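Local coordinates for probable transcriptional regulator WhiB7 (Mycobacterium tuberculosis, PDB 7KUG), which acts as a probably redox-responsive transcriptional regulator that carries one [4Fe-4S] cluster per subunit and up-regulates at least ten other genes when overproduced, at residues Ala54-Arg59 with Gly64-Glu69; Asp26-Asp31 with Glu37-Met42. The protein carries 2 engineered substitutions. All coordinates share one frame; numbering follows the deposited sequence.

Contact 1: Ala54-Arg59 with Gly64-Glu69. With SF4 (iron/sulfur cluster), chain E.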
loop_
_atom_site.group_PDB
_atom_site.type_symbol
_atom_site.label_atom_id
_atom_site.label_comp_id
_atom_site.label_asym_id
_atom_site.label_seq_id
_atom_site.Cartn_x
_atom_site.Cartn_y
_atom_site.Cartn_z
ATOM N N ALA A 54 -3.979 -11.970 10.265
ATOM C CA ALA A 54 -2.917 -12.999 10.231
ATOM C C ALA A 54 -1.908 -12.614 9.146
ATOM O O ALA A 54 -0.680 -12.683 9.407
ATOM C CB ALA A 54 -3.514 -14.367 9.987
ATOM N N ALA A 55 -2.401 -12.233 7.968
ATOM C CA ALA A 55 -1.567 -11.953 6.776
ATOM C C ALA A 55 -0.749 -10.689 7.028
ATOM O O ALA A 55 0.443 -10.661 6.679
ATOM C CB ALA A 55 -2.422 -11.826 5.542
ATOM N N ALA A 56 -1.337 -9.671 7.666
ATOM C CA ALA A 56 -0.623 -8.403 7.936
ATOM C C ALA A 56 0.498 -8.655 8.954
ATOM O O ALA A 56 1.572 -8.052 8.837
ATOM C CB ALA A 56 -1.593 -7.346 8.399
ATOM N N LEU A 57 0.264 -9.548 9.916
ATOM C CA LEU A 57 1.303 -9.935 10.907
ATOM C C LEU A 57 2.436 -10.670 10.185
ATOM O O LEU A 57 3.597 -10.418 10.517
ATOM C CB LEU A 57 0.666 -10.804 11.999
ATOM C CG LEU A 57 -0.139 -10.042 13.046
ATOM C CD1 LEU A 57 -0.960 -10.999 13.899
ATOM C CD2 LEU A 57 0.778 -9.199 13.908
ATOM N N GLN A 58 2.096 -11.573 9.265
ATOM C CA GLN A 58 3.080 -12.393 8.507
ATOM C C GLN A 58 3.954 -11.443 7.684
ATOM O O GLN A 58 5.182 -11.616 7.667
ATOM C CB GLN A 58 2.358 -13.427 7.642
ATOM C CG GLN A 58 3.225 -14.615 7.258
ATOM C CD GLN A 58 3.795 -14.505 5.865
ATOM O OE1 GLN A 58 3.135 -14.038 4.937
ATOM N NE2 GLN A 58 5.032 -14.954 5.700
ATOM N N ARG A 59 3.347 -10.435 7.067
ATOM C CA ARG A 59 4.074 -9.464 6.206
ATOM C C ARG A 59 4.771 -8.403 7.064
ATOM O O ARG A 59 5.582 -7.642 6.505
ATOM C CB ARG A 59 3.120 -8.815 5.204
ATOM C CG ARG A 59 2.597 -9.763 4.139
ATOM C CD ARG A 59 1.890 -9.016 3.030
ATOM N NE ARG A 59 0.914 -8.077 3.555
ATOM C CZ ARG A 59 -0.352 -8.369 3.830
ATOM N NH1 ARG A 59 -0.822 -9.589 3.612
ATOM N NH2 ARG A 59 -1.148 -7.428 4.316
ATOM N N GLY A 64 -0.882 1.285 9.666
ATOM C CA GLY A 64 -2.247 1.180 9.139
ATOM C C GLY A 64 -3.080 0.225 9.977
ATOM O O GLY A 64 -2.538 -0.471 10.888
ATOM N N VAL A 65 -4.370 0.185 9.674
ATOM C CA VAL A 65 -5.328 -0.723 10.355
ATOM C C VAL A 65 -5.553 -1.926 9.448
ATOM O O VAL A 65 -5.944 -1.772 8.285
ATOM C CB VAL A 65 -6.627 0.001 10.742
ATOM C CG1 VAL A 65 -7.697 -0.979 11.212
ATOM C CG2 VAL A 65 -6.339 1.051 11.807
ATOM N N TRP A 66 -5.312 -3.104 9.994
ATOM C CA TRP A 66 -5.463 -4.386 9.288
ATOM C C TRP A 66 -6.178 -5.314 10.268
ATOM O O TRP A 66 -5.742 -5.348 11.422
ATOM C CB TRP A 66 -4.105 -4.976 8.885
ATOM C CG TRP A 66 -3.193 -4.067 8.136
ATOM C CD1 TRP A 66 -2.466 -3.041 8.665
ATOM C CD2 TRP A 66 -2.875 -4.116 6.734
ATOM N NE1 TRP A 66 -1.725 -2.443 7.685
ATOM C CE2 TRP A 66 -1.950 -3.079 6.496
ATOM C CE3 TRP A 66 -3.265 -4.933 5.672
ATOM C CZ2 TRP A 66 -1.423 -2.834 5.225
ATOM C CZ3 TRP A 66 -2.735 -4.702 4.420
ATOM C CH2 TRP A 66 -1.834 -3.660 4.206
ATOM N N GLY A 67 -7.203 -6.038 9.814
ATOM C CA GLY A 67 -7.917 -7.004 10.664
ATOM C C GLY A 67 -8.411 -6.349 11.943
ATOM O O GLY A 67 -8.452 -7.031 12.979
ATOM N N GLY A 68 -8.718 -5.044 11.882
ATOM C CA GLY A 68 -9.291 -4.267 12.996
ATOM C C GLY A 68 -8.277 -3.971 14.077
ATOM O O GLY A 68 -8.692 -3.634 15.193
ATOM N N GLU A 69 -6.986 -4.067 13.767
ATOM C CA GLU A 69 -5.901 -3.689 14.710
ATOM C C GLU A 69 -4.980 -2.625 14.083
ATOM O O GLU A 69 -4.730 -2.667 12.863
ATOM C CB GLU A 69 -5.093 -4.921 15.116
ATOM C CG GLU A 69 -5.913 -5.977 15.854
ATOM C CD GLU A 69 -6.504 -5.539 17.184
ATOM O OE1 GLU A 69 -6.015 -4.548 17.777
ATOM O OE2 GLU A 69 -7.446 -6.225 17.645
HETATM FE FE1 SF4 E . -11.445 -6.512 6.220
HETATM FE FE2 SF4 E . -10.277 -4.419 4.961
HETATM FE FE3 SF4 E . -8.764 -6.245 6.350
HETATM FE FE4 SF4 E . -10.391 -4.474 7.695
HETATM S S1 SF4 E . -8.663 -4.060 6.354
HETATM S S2 SF4 E . -10.169 -6.622 8.023
HETATM S S3 SF4 E . -12.068 -4.379 6.312
HETATM S S4 SF4 E . -9.974 -6.560 4.592
#
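Ala56, on helix 49-59, packs against Trp66, the first residue of the type I' turn (Trp66 to Glu69) that joins strands 65-66 and 69-72 into a hairpin, the Gly-Val-Trp-Gly-Gly turn of WhiB proteins. It illustrates how one aromatic residue can tie a hairpin to a helix. The dense part is buried and apolar: Ala56 CB lies 3.5 Å from Trp66 CB and reaches Trp66 CG at 3.7 Å, approaching the indole obliquely. With CG anti to its carbonyl carbon (chi1 -52°), the ring of Trp66 slants across the helix, its six-membered end near Arg59, and a hydrogen bond from NE1 to Trp63 O holds its rotation.

The looser, polar side is the partly exposed Arg59. A bend at chi3 brings the edge of its guanidinium, through NH2, to the six-membered ring, the two planes 57° apart. Arg59 NH2 stands 3.2 Å from Trp66 CZ3, while NE forms a salt bridge with Glu61. The chain of another protein also packs on Arg59 and Trp66. Gly67 and Gly68 take the positive phi values that the two central positions of the turn require, and Gly67 CA sits 3.5 Å from sulfide S2 of the iron-sulfur cluster.

Contact 2: Asp26-Asp31 with Glu37-Met42. Engineered in segment 26-31: Met27 (natural residue Leu). Engineered in segment 37-42: Met42 (natural residue Leu).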
loop_
_atom_site.group_PDB
_atom_site.type_symbol
_atom_site.label_atom_id
_atom_site.label_comp_id
_atom_site.label_asym_id
_atom_site.label_seq_id
_atom_site.Cartn_x
_atom_site.Cartn_y
_atom_site.Cartn_z
ATOM N N ASP A 26 -7.553 5.986 2.710
ATOM C CA ASP A 26 -6.612 6.568 3.691
ATOM C C ASP A 26 -7.234 6.573 5.088
ATOM O O ASP A 26 -6.489 6.821 6.039
ATOM C CB ASP A 26 -6.149 7.954 3.255
ATOM C CG ASP A 26 -5.065 7.907 2.193
ATOM O OD1 ASP A 26 -4.526 6.799 1.920
ATOM O OD2 ASP A 26 -4.769 8.985 1.639
HETATM N N MSE A 27 -8.530 6.282 5.227
HETATM C CA MSE A 27 -9.138 6.100 6.572
HETATM C C MSE A 27 -8.360 5.024 7.340
HETATM O O MSE A 27 -8.254 5.144 8.578
HETATM C CB MSE A 27 -10.620 5.738 6.459
HETATM C CG MSE A 27 -11.501 6.915 6.121
HETATM SE SE MSE A 27 -13.380 6.353 5.988
HETATM C CE MSE A 27 -13.401 4.964 7.379
ATOM N N TRP A 28 -7.815 4.019 6.640
ATOM C CA TRP A 28 -7.112 2.881 7.291
ATOM C C TRP A 28 -5.658 3.266 7.596
ATOM O O TRP A 28 -4.947 2.434 8.198
ATOM C CB TRP A 28 -7.260 1.598 6.453
ATOM C CG TRP A 28 -8.599 0.985 6.707
ATOM C CD1 TRP A 28 -8.887 0.011 7.613
ATOM C CD2 TRP A 28 -9.862 1.408 6.154
ATOM N NE1 TRP A 28 -10.236 -0.218 7.656
ATOM C CE2 TRP A 28 -10.859 0.612 6.764
ATOM C CE3 TRP A 28 -10.246 2.354 5.196
ATOM C CZ2 TRP A 28 -12.210 0.746 6.456
ATOM C CZ3 TRP A 28 -11.586 2.487 4.889
ATOM C CH2 TRP A 28 -12.545 1.668 5.493
ATOM N N PHE A 29 -5.263 4.501 7.259
ATOM C CA PHE A 29 -3.899 5.052 7.477
ATOM C C PHE A 29 -4.030 6.473 8.024
ATOM O O PHE A 29 -3.296 7.393 7.616
ATOM C CB PHE A 29 -3.083 4.971 6.187
ATOM C CG PHE A 29 -2.910 3.565 5.688
ATOM C CD1 PHE A 29 -3.836 3.002 4.825
ATOM C CD2 PHE A 29 -1.811 2.810 6.062
ATOM C CE1 PHE A 29 -3.675 1.705 4.365
ATOM C CE2 PHE A 29 -1.668 1.503 5.615
ATOM C CZ PHE A 29 -2.587 0.961 4.761
ATOM N N ALA A 30 -5.006 6.650 8.911
ATOM C CA ALA A 30 -5.419 7.956 9.468
ATOM C C ALA A 30 -4.294 8.554 10.318
ATOM O O ALA A 30 -3.504 7.788 10.919
ATOM C CB ALA A 30 -6.689 7.807 10.268
ATOM N N ASP A 31 -4.251 9.888 10.383
ATOM C CA ASP A 31 -3.148 10.655 11.020
ATOM C C ASP A 31 -3.495 10.966 12.482
ATOM O O ASP A 31 -2.637 11.542 13.163
ATOM C CB ASP A 31 -2.818 11.923 10.228
ATOM C CG ASP A 31 -4.004 12.839 9.969
ATOM O OD1 ASP A 31 -4.958 12.808 10.765
ATOM O OD2 ASP A 31 -3.965 13.576 8.964
ATOM N N GLU A 37 -9.369 4.723 15.211
ATOM C CA GLU A 37 -10.456 4.051 15.971
ATOM C C GLU A 37 -11.648 3.797 15.041
ATOM O O GLU A 37 -12.243 2.717 15.122
ATOM C CB GLU A 37 -10.892 4.905 17.161
ATOM C CG GLU A 37 -11.504 4.094 18.285
ATOM C CD GLU A 37 -12.208 4.920 19.349
ATOM O OE1 GLU A 37 -12.652 4.329 20.353
ATOM O OE2 GLU A 37 -12.322 6.147 19.169
ATOM N N VAL A 38 -11.972 4.770 14.195
ATOM C CA VAL A 38 -13.038 4.608 13.163
ATOM C C VAL A 38 -12.686 3.408 12.268
ATOM O O VAL A 38 -13.535 2.516 12.097
ATOM C CB VAL A 38 -13.256 5.903 12.358
ATOM C CG1 VAL A 38 -14.116 5.667 11.136
ATOM C CG2 VAL A 38 -13.860 7.002 13.217
ATOM N N ALA A 39 -11.469 3.351 11.724
ATOM C CA ALA A 39 -11.051 2.263 10.813
ATOM C C ALA A 39 -11.137 0.921 11.548
ATOM O O ALA A 39 -11.649 -0.054 10.964
ATOM C CB ALA A 39 -9.660 2.520 10.279
ATOM N N LYS A 40 -10.647 0.861 12.787
ATOM C CA LYS A 40 -10.720 -0.377 13.605
ATOM C C LYS A 40 -12.181 -0.835 13.700
ATOM O O LYS A 40 -12.434 -2.057 13.648
ATOM C CB LYS A 40 -10.158 -0.149 15.003
ATOM C CG LYS A 40 -8.644 -0.145 15.092
ATOM C CD LYS A 40 -8.162 0.018 16.502
ATOM C CE LYS A 40 -8.458 -1.184 17.365
ATOM N NZ LYS A 40 -7.740 -1.085 18.657
ATOM N N THR A 41 -13.118 0.098 13.841
ATOM C CA THR A 41 -14.541 -0.247 14.046
ATOM C C THR A 41 -15.114 -0.772 12.729
ATOM O O THR A 41 -15.892 -1.753 12.744
ATOM C CB THR A 41 -15.326 0.949 14.597
ATOM O OG1 THR A 41 -14.723 1.299 15.841
ATOM C CG2 THR A 41 -16.793 0.651 14.809
HETATM N N MSE A 42 -14.726 -0.168 11.611
HETATM C CA MSE A 42 -15.182 -0.621 10.274
HETATM C C MSE A 42 -14.839 -2.101 10.094
HETATM O O MSE A 42 -15.666 -2.825 9.549
HETATM C CB MSE A 42 -14.519 0.189 9.158
HETATM C CG MSE A 42 -14.879 1.643 9.175
HETATM SE SE MSE A 42 -16.673 1.993 8.536
HETATM C CE MSE A 42 -16.358 1.963 6.594
#
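Met27, an engineered selenomethionine where the natural protein has leucine, opens the contact from a 3-10 turn that faces helix 33-43. Its chain is extended through chi2 and bent at chi3 (35°), which carries the terminal methyl across to the helix: CE lies 3.9 Å from Val38 CG1 and 4.1 Å from CG of Met42, likewise engineered from leucine. The backbone takes part too, Met27 O coming within 3.4 Å of Ala39 CB.

Trp28 follows and makes the central contact, where the two backbones are also nearest. The methyl of Ala39 sits over one face of its five-membered ring, 3.8 Å from the centroid and 14° off the normal, a clear CH-pi contact. Farther out on the six-membered ring, Trp28 CZ2 meets Met42 CB at 3.6 Å, the two side chains crossing at about a right angle.

After the 3-10 segment 26-28, Phe29 points its CB away from the helix and meets Trp63 and Trp66, while Ala30 touches Leu36. Trp28 thus packs on the helix by one face and has the cluster beside its ring. It touches Cys20 and Cys43, which line the cluster pocket and are probably its ligands, as in related proteins. With its side chain about 4 Å from the cluster, Trp28 lies next to the iron-sulfur site of the Wbl-type domain.

The segments of contact 2 both precede those of contact 1 in sequence, and the centres of the two contacts, about 13 Å apart, flank the middle of the molecule. The hairpin residues join them. Val65 N probably donates a hydrogen bond to Trp28 O at 2.8 Å, and beside it Gly64 CA packs on Phe29 CD2 at 3.5 Å. Val65 CG1 also reaches Lys40 N at 3.8 Å, and at the turn Gly68 O lies 3.3 Å from Lys40 CE. The cluster lies near both contacts, with Gly67 of contact 1 in its pocket and the Trp28 side chain of contact 2 about 4 Å away.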